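Local coordinates for threonine synthase (Brucella melitensis bv. 1, PDB 4F4F), which probably catalyses the pyridoxal 5'-phosphate-dependent conversion of O-phospho-L-homoserine and water to L-threonine and phosphate, the last step of threonine biosynthesis, at residues 288-293 and 313-318; 127-132 and 160-165; 179-184 and 439-444. One frame throughout, in Å; residues are numbered along the deposited sequence.

Contact 1. Residues 288-293 and 313-318; sequences NDILSR and MDIQIS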
# COMPACT_ATOMS: atom_id res chain seq x y z
N ASN A 288 6.87 -7.49 -14.87
CA ASN A 288 7.81 -7.66 -13.76
C ASN A 288 7.23 -8.71 -12.81
O ASN A 288 6.50 -8.40 -11.88
CB ASN A 288 8.03 -6.33 -13.07
CG ASN A 288 8.62 -5.31 -14.02
OD1 ASN A 288 9.81 -5.31 -14.26
ND2 ASN A 288 7.78 -4.44 -14.56
N ASP A 289 7.55 -9.95 -13.10
CA ASP A 289 6.78 -11.07 -12.61
C ASP A 289 7.57 -11.95 -11.63
O ASP A 289 7.27 -13.15 -11.50
CB ASP A 289 6.28 -11.88 -13.81
CG ASP A 289 7.40 -12.57 -14.58
OD1 ASP A 289 8.61 -12.24 -14.46
OD2 ASP A 289 7.02 -13.47 -15.35
N ILE A 290 8.51 -11.35 -10.90
CA ILE A 290 9.29 -12.07 -9.90
C ILE A 290 8.40 -12.94 -9.01
O ILE A 290 8.71 -14.10 -8.78
CB ILE A 290 10.20 -11.14 -9.04
CG1 ILE A 290 11.22 -11.99 -8.27
CG2 ILE A 290 9.41 -10.19 -8.12
CD1 ILE A 290 12.28 -11.13 -7.62
N LEU A 291 7.26 -12.40 -8.60
CA LEU A 291 6.37 -13.13 -7.68
C LEU A 291 5.71 -14.31 -8.39
O LEU A 291 5.58 -15.40 -7.81
CB LEU A 291 5.34 -12.21 -7.06
CG LEU A 291 5.88 -11.11 -6.12
CD1 LEU A 291 4.78 -10.11 -5.76
CD2 LEU A 291 6.47 -11.69 -4.85
N SER A 292 5.28 -14.12 -9.62
CA SER A 292 4.74 -15.22 -10.40
C SER A 292 5.81 -16.31 -10.62
O SER A 292 5.57 -17.49 -10.39
CB SER A 292 4.19 -14.68 -11.74
OG SER A 292 3.61 -15.74 -12.49
N ARG A 293 7.01 -15.91 -11.04
CA ARG A 293 8.10 -16.87 -11.22
C ARG A 293 8.43 -17.59 -9.92
O ARG A 293 8.78 -18.78 -9.93
CB ARG A 293 9.35 -16.21 -11.77
CG ARG A 293 9.16 -15.69 -13.19
CD ARG A 293 10.43 -15.05 -13.74
NE ARG A 293 10.71 -13.67 -13.26
CZ ARG A 293 11.67 -13.33 -12.41
NH1 ARG A 293 12.43 -14.27 -11.83
NH2 ARG A 293 11.87 -12.05 -12.11
N MET A 313 3.33 -1.15 -10.23
CA MET A 313 3.69 -2.54 -10.05
C MET A 313 5.01 -2.88 -10.76
O MET A 313 5.39 -4.04 -10.86
CB MET A 313 2.54 -3.43 -10.52
CG MET A 313 1.30 -3.32 -9.65
SD MET A 313 -0.20 -3.87 -10.50
CE MET A 313 0.28 -5.51 -11.07
N ASP A 314 5.72 -1.86 -11.23
CA ASP A 314 6.99 -2.08 -11.90
C ASP A 314 8.07 -2.27 -10.84
O ASP A 314 8.83 -1.34 -10.53
CB ASP A 314 7.30 -0.92 -12.85
CG ASP A 314 6.48 -0.97 -14.16
OD1 ASP A 314 5.76 -1.96 -14.42
OD2 ASP A 314 6.56 -0.01 -14.96
N ILE A 315 8.11 -3.47 -10.27
CA ILE A 315 9.03 -3.80 -9.17
C ILE A 315 10.11 -4.76 -9.60
O ILE A 315 9.84 -5.69 -10.38
CB ILE A 315 8.32 -4.45 -7.95
CG1 ILE A 315 7.47 -5.68 -8.37
CG2 ILE A 315 7.48 -3.41 -7.23
CD1 ILE A 315 7.26 -6.73 -7.27
N GLN A 316 11.32 -4.55 -9.09
CA GLN A 316 12.41 -5.53 -9.23
C GLN A 316 12.30 -6.60 -8.12
O GLN A 316 12.42 -7.80 -8.37
CB GLN A 316 13.77 -4.84 -9.18
CG GLN A 316 14.90 -5.79 -9.49
CD GLN A 316 16.17 -5.07 -9.92
OE1 GLN A 316 16.79 -4.35 -9.14
NE2 GLN A 316 16.57 -5.28 -11.16
N ILE A 317 12.05 -6.13 -6.90
CA ILE A 317 11.81 -6.98 -5.73
C ILE A 317 10.55 -6.51 -5.00
O ILE A 317 10.09 -5.39 -5.18
CB ILE A 317 13.00 -6.99 -4.74
CG1 ILE A 317 13.30 -5.58 -4.21
CG2 ILE A 317 14.25 -7.63 -5.36
CD1 ILE A 317 14.41 -5.53 -3.16
N SER A 318 9.97 -7.38 -4.20
CA SER A 318 8.72 -7.06 -3.55
C SER A 318 8.98 -6.85 -2.04
O SER A 318 9.23 -7.81 -1.31
CB SER A 318 7.75 -8.20 -3.80
OG SER A 318 6.47 -7.89 -3.32
O HOH W 1 4.40 -6.64 -11.40
O HOH W 2 9.76 -8.58 -11.18
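N288, I290 and I315 carry most of this contact between the start of helix 290-297 and an irregular loop. The backbone of N288 directs its side chain at the loop, so that CB meets the carbonyl of I315, 3.3 Å from I315 O. With CG anti to the carbonyl carbon (chi1 -61°), the amide then crosses the carboxylate of D314 obliquely, the two planes 59° apart. An asparagine suits the spot because its short amide can accept from a backbone N-H: N288 OD1 takes a hydrogen bond from A306 N. N288 ND2 approaches D314 OD1 to 3.2 Å, an oxygen that is hydrogen-bonded to T308. D314 is the centre of an inverse gamma turn, and its CA is the nearest of the loop to that of N288.

I290 has CG1 anti to the backbone N, and CD1 reaches across to Q316 O at 3.4 Å. Its other branch, CG2, meets I315 CD1 at 4.2 Å, the two isoleucines crossing at about a right angle. I315 can reach there because CG1 takes the crowded position between backbone N and carbonyl carbon (chi1 53°).

Polar backbone atoms are joined through water. One water accepts from I290 N at 3.1 Å, at the first turn of the helix, and donates to I315 O at 3.0 Å; another lies 2.8 Å from both N288 O and M313 O, with more acceptors around it than it has protons to give.

At the far end L291 CD1 packs on S318 OG, which is hydrogen-bonded to G260 O. Strand 299-301 borders I290 and I317 through Y300, and M313 touches helix 390-402 and the bound PLP.

Contact 2. Residues 127-132 and 160-165; sequences MMDYVL and RDNTDI
Hydrogen bonds from the backbone to one carboxylate dominate here. D129, on helix 117-134, takes the main-chain N-H of N162 on OD1 at 2.8 Å and that of D161 on OD2 at 3.0 Å. Each oxygen uses its syn lone pair, so the carboxylate is gripped by two successive amides, which fixes its rotation. Aspartate fits because its short side chain ends in two oxygens whose syn lone pairs face the same way, toward those neighbouring N-H groups.

Waters extend the pattern: one donates to D129 OD1 and accepts from T163 OG1 at 2.9 Å, while a second donates to D129 OD2 and is weakly bonded to R160 NE.

The turn so held links helix to second strand in a beta-alpha-beta unit (139-144, 148-157, 163-170), which helix 117-134 precedes.

Among charges, D129 OD2 lies 4.3 Å from R160 NE, too far for a salt bridge, the planes nearly perpendicular (85°). D161 OD2, of like charge, is 4.1 Å from D129 OD2 and may offset the attraction. R160 NH2 is hydrogen-bonded to A156 O.

Apolar packing closes one side: L132 CD1 touches T163 CG2 at 3.6 Å, and L132 CB rests against N162 CB at 4.0 Å.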
# COMPACT_ATOMS: atom_id res chain seq x y z
N MET A 127 -2.70 8.29 13.06
CA MET A 127 -2.17 7.48 14.15
C MET A 127 -0.81 8.03 14.56
O MET A 127 -0.52 8.17 15.74
CB MET A 127 -2.05 6.00 13.73
CG MET A 127 -3.39 5.34 13.50
SD MET A 127 -3.31 3.57 13.38
CE MET A 127 -2.28 3.29 11.92
N MET A 128 0.03 8.33 13.56
CA MET A 128 1.35 8.86 13.83
C MET A 128 1.25 10.22 14.54
O MET A 128 2.00 10.47 15.46
CB MET A 128 2.17 8.98 12.55
CG MET A 128 3.60 9.45 12.81
SD MET A 128 4.63 9.55 11.31
CE MET A 128 4.40 7.93 10.58
N ASP A 129 0.32 11.07 14.11
CA ASP A 129 0.15 12.40 14.74
C ASP A 129 -0.18 12.25 16.24
O ASP A 129 0.32 12.98 17.09
CB ASP A 129 -0.97 13.13 14.02
CG ASP A 129 -0.74 14.62 13.91
OD1 ASP A 129 0.39 15.06 13.64
OD2 ASP A 129 -1.74 15.35 13.99
N TYR A 130 -0.99 11.24 16.54
CA TYR A 130 -1.42 10.96 17.89
C TYR A 130 -0.25 10.42 18.73
O TYR A 130 -0.03 10.89 19.85
CB TYR A 130 -2.62 9.98 17.92
CG TYR A 130 -3.01 9.65 19.33
CD1 TYR A 130 -2.43 8.57 19.98
CD2 TYR A 130 -3.91 10.45 20.04
CE1 TYR A 130 -2.76 8.27 21.29
CE2 TYR A 130 -4.24 10.16 21.36
CZ TYR A 130 -3.65 9.06 21.97
OH TYR A 130 -3.92 8.74 23.29
N VAL A 131 0.48 9.45 18.19
CA VAL A 131 1.62 8.89 18.91
C VAL A 131 2.70 9.94 19.21
O VAL A 131 3.24 10.00 20.33
CB VAL A 131 2.23 7.69 18.15
CG1 VAL A 131 3.57 7.31 18.74
CG2 VAL A 131 1.22 6.54 18.12
N LEU A 132 3.03 10.77 18.21
CA LEU A 132 3.98 11.87 18.37
C LEU A 132 3.52 12.84 19.47
O LEU A 132 4.29 13.17 20.35
CB LEU A 132 4.18 12.61 17.04
CG LEU A 132 4.90 11.85 15.91
CD1 LEU A 132 4.79 12.63 14.59
CD2 LEU A 132 6.38 11.60 16.24
N ARG A 160 -1.68 17.75 9.30
CA ARG A 160 -1.47 17.11 10.58
C ARG A 160 -0.73 18.13 11.49
O ARG A 160 -0.06 19.07 11.00
CB ARG A 160 -0.71 15.77 10.46
CG ARG A 160 -1.33 14.72 9.53
CD ARG A 160 -2.55 14.01 10.09
NE ARG A 160 -3.72 14.89 10.23
CZ ARG A 160 -4.57 15.19 9.26
NH1 ARG A 160 -5.59 15.99 9.53
NH2 ARG A 160 -4.43 14.71 8.00
N ASP A 161 -0.87 17.97 12.80
CA ASP A 161 -0.31 18.92 13.74
C ASP A 161 1.20 18.72 13.99
O ASP A 161 1.92 19.69 14.16
CB ASP A 161 -1.08 18.86 15.07
CG ASP A 161 -2.60 19.13 14.91
OD1 ASP A 161 -3.02 19.87 13.98
OD2 ASP A 161 -3.39 18.61 15.74
N ASN A 162 1.66 17.47 14.02
CA ASN A 162 2.99 17.14 14.55
C ASN A 162 4.04 16.73 13.51
O ASN A 162 5.14 16.29 13.88
CB ASN A 162 2.85 16.07 15.64
CG ASN A 162 1.97 16.55 16.79
OD1 ASN A 162 1.00 15.91 17.19
ND2 ASN A 162 2.27 17.71 17.27
N THR A 163 3.69 16.91 12.23
CA THR A 163 4.55 16.52 11.11
C THR A 163 4.63 17.64 10.07
O THR A 163 3.75 18.51 10.00
CB THR A 163 4.07 15.23 10.42
OG1 THR A 163 2.72 15.38 9.97
CG2 THR A 163 4.19 14.04 11.37
N ASP A 164 5.77 17.66 9.36
CA ASP A 164 5.98 18.45 8.14
C ASP A 164 6.46 17.40 7.13
O ASP A 164 7.26 16.50 7.47
CB ASP A 164 7.04 19.53 8.36
CG ASP A 164 6.61 20.57 9.40
OD1 ASP A 164 5.70 21.35 9.10
OD2 ASP A 164 7.14 20.57 10.53
N ILE A 165 5.96 17.50 5.92
CA ILE A 165 6.27 16.53 4.90
C ILE A 165 6.95 17.17 3.70
O ILE A 165 6.55 18.25 3.23
CB ILE A 165 5.01 15.72 4.50
CG1 ILE A 165 5.35 14.62 3.48
CG2 ILE A 165 3.95 16.67 3.99
CD1 ILE A 165 4.38 13.45 3.34
O HOH W 3 1.23 13.28 11.38
O HOH W 4 -4.29 14.36 13.23

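Contact 3. Residues 179-184 and 439-444; sequences QRQMTS and CDLMQR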
# COMPACT_ATOMS: atom_id res chain seq x y z
N GLN A 179 1.28 15.47 -10.48
CA GLN A 179 1.99 16.63 -9.94
C GLN A 179 1.06 17.61 -9.20
O GLN A 179 1.40 18.12 -8.10
CB GLN A 179 2.80 17.38 -11.01
CG GLN A 179 3.67 18.47 -10.41
CD GLN A 179 4.54 19.18 -11.43
OE1 GLN A 179 5.57 18.66 -11.83
NE2 GLN A 179 4.12 20.36 -11.86
N ARG A 180 -0.10 17.86 -9.78
CA ARG A 180 -1.05 18.79 -9.18
C ARG A 180 -1.52 18.30 -7.81
O ARG A 180 -1.67 19.09 -6.91
CB ARG A 180 -2.23 19.02 -10.10
CG ARG A 180 -1.84 19.80 -11.33
CD ARG A 180 -3.04 20.37 -12.04
NE ARG A 180 -3.05 21.83 -11.99
CZ ARG A 180 -2.41 22.63 -12.85
NH1 ARG A 180 -2.47 23.95 -12.70
NH2 ARG A 180 -1.71 22.13 -13.87
N GLN A 181 -1.70 16.99 -7.65
CA GLN A 181 -2.08 16.45 -6.35
C GLN A 181 -1.00 16.66 -5.29
O GLN A 181 -1.31 16.79 -4.10
CB GLN A 181 -2.50 14.97 -6.47
CG GLN A 181 -3.82 14.85 -7.24
CD GLN A 181 -4.76 13.75 -6.75
OE1 GLN A 181 -4.58 12.58 -7.10
NE2 GLN A 181 -5.84 14.15 -6.01
N MET A 182 0.26 16.69 -5.69
CA MET A 182 1.31 16.96 -4.72
C MET A 182 1.44 18.44 -4.38
O MET A 182 1.79 18.81 -3.24
CB MET A 182 2.67 16.46 -5.23
CG MET A 182 2.79 14.95 -5.23
SD MET A 182 4.52 14.51 -5.48
CE MET A 182 4.58 14.67 -7.26
N THR A 183 1.16 19.30 -5.37
CA THR A 183 1.60 20.69 -5.27
C THR A 183 0.47 21.69 -5.04
O THR A 183 0.74 22.84 -4.82
CB THR A 183 2.34 21.10 -6.55
OG1 THR A 183 1.39 21.17 -7.63
CG2 THR A 183 3.46 20.08 -6.86
N SER A 184 -0.79 21.25 -5.09
CA SER A 184 -1.94 22.15 -4.92
C SER A 184 -2.81 21.83 -3.70
O SER A 184 -3.99 22.19 -3.67
CB SER A 184 -2.80 22.14 -6.18
OG SER A 184 -3.57 20.95 -6.27
N CYS A 439 -13.11 17.83 -10.41
CA CYS A 439 -13.18 18.26 -11.79
C CYS A 439 -12.41 19.57 -12.02
O CYS A 439 -12.12 19.91 -13.16
CB CYS A 439 -14.62 18.42 -12.23
SG CYS A 439 -15.41 19.92 -11.60
N ASP A 440 -12.06 20.28 -10.94
CA ASP A 440 -11.31 21.55 -11.04
C ASP A 440 -9.79 21.39 -10.88
O ASP A 440 -9.05 22.37 -10.92
CB ASP A 440 -11.83 22.54 -9.98
CG ASP A 440 -11.41 22.15 -8.57
OD1 ASP A 440 -11.69 21.01 -8.15
OD2 ASP A 440 -10.77 22.98 -7.88
N LEU A 441 -9.33 20.15 -10.71
CA LEU A 441 -7.94 19.88 -10.32
C LEU A 441 -6.92 20.60 -11.19
O LEU A 441 -5.94 21.14 -10.67
CB LEU A 441 -7.66 18.38 -10.41
CG LEU A 441 -6.23 17.89 -10.14
CD1 LEU A 441 -5.71 18.26 -8.76
CD2 LEU A 441 -6.23 16.38 -10.34
N MET A 442 -7.15 20.59 -12.49
CA MET A 442 -6.21 21.17 -13.44
C MET A 442 -6.17 22.70 -13.40
O MET A 442 -5.39 23.31 -14.13
CB MET A 442 -6.50 20.64 -14.86
CG MET A 442 -6.46 19.12 -14.99
SD MET A 442 -5.05 18.28 -14.21
CE MET A 442 -3.70 18.97 -15.18
N GLN A 443 -7.01 23.33 -12.57
CA GLN A 443 -7.02 24.80 -12.40
C GLN A 443 -6.48 25.24 -11.06
O GLN A 443 -6.35 26.43 -10.80
CB GLN A 443 -8.44 25.37 -12.55
CG GLN A 443 -8.88 25.59 -13.98
CD GLN A 443 -9.24 24.28 -14.66
OE1 GLN A 443 -10.20 23.60 -14.27
NE2 GLN A 443 -8.47 23.93 -15.69
N ARG A 444 -6.16 24.30 -10.19
CA ARG A 444 -5.67 24.64 -8.86
C ARG A 444 -4.22 25.18 -8.99
O ARG A 444 -3.49 24.75 -9.89
CB ARG A 444 -5.74 23.40 -7.97
CG ARG A 444 -7.12 22.76 -7.93
CD ARG A 444 -7.23 21.57 -6.98
NE ARG A 444 -8.61 21.10 -6.90
CZ ARG A 444 -9.05 20.09 -6.13
NH1 ARG A 444 -8.22 19.43 -5.37
NH2 ARG A 444 -10.33 19.75 -6.14
O HOH W 5 -5.72 19.65 -4.99
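R180 leaves its helix with CG anti to the carbonyl carbon, runs on nearly extended through chi2, and then bends at chi3 (114°), which lays its guanidinium along the backbone of the 3-10 segment 441-443. In L441, CG stands anti to its own backbone N, and this torsion together with the bend at chi2 brings CD1 to the root of the same arginine, 3.8 Å from R180 CB. M442 bends at both chi2 and chi3, so that CE comes alongside R180 CD at 3.5 Å, the two side chains crossing at about a right angle.

The guanidinium meets the backbone in two ways. NH1 donates to R444 O at 3.1 Å, in the guanidinium plane and nearly along the C=O axis (161°). M442 O instead sits over the centre of one face, 3.3 Å from R180 CZ, a position that the N-H groups do not point to. A long arginine suits this place because its methylenes pack on L441 and M442 while its tip reaches backbone oxygens.

Near the helix end, S184 CB packs on R444 CB at 3.7 Å. S184 OG takes the crowded position (chi1 75°) and donates back to R180 O at 2.7 Å; it also accepts from a water that in turn accepts from R444 NH1. R444 is extended and grips D440 side-on, NH2 to OD1 and NE to OD2.

Because R180 NH2 also forms a salt bridge with E446, and carbonyl oxygens stand at the face and the edge of its guanidinium, the surroundings probably balance its positive charge and hold the group in place.

The three contacts sit apart in the chain. Contact 1 belongs to the cofactor pocket: M313 approaches bound PLP to about 4 Å, and I315 and S318 lie beside the PLP-binding residues G260 and F262 respectively, about 4 Å and about 3 Å away. Contact 2 lies away from the annotated sites, on the opposite side of the chain's centre from contact 1, with centres 33 Å apart. Contact 3 is also outside the pocket, the side chain of Q181 being about 11 Å from PLP. Contacts 2 and 3 come within about 8 Å at their nearest atoms and are joined in sequence, since strand 163-170 leads to helix 176-183. Contact 1 is nested inside the long loop that contact 3 closes.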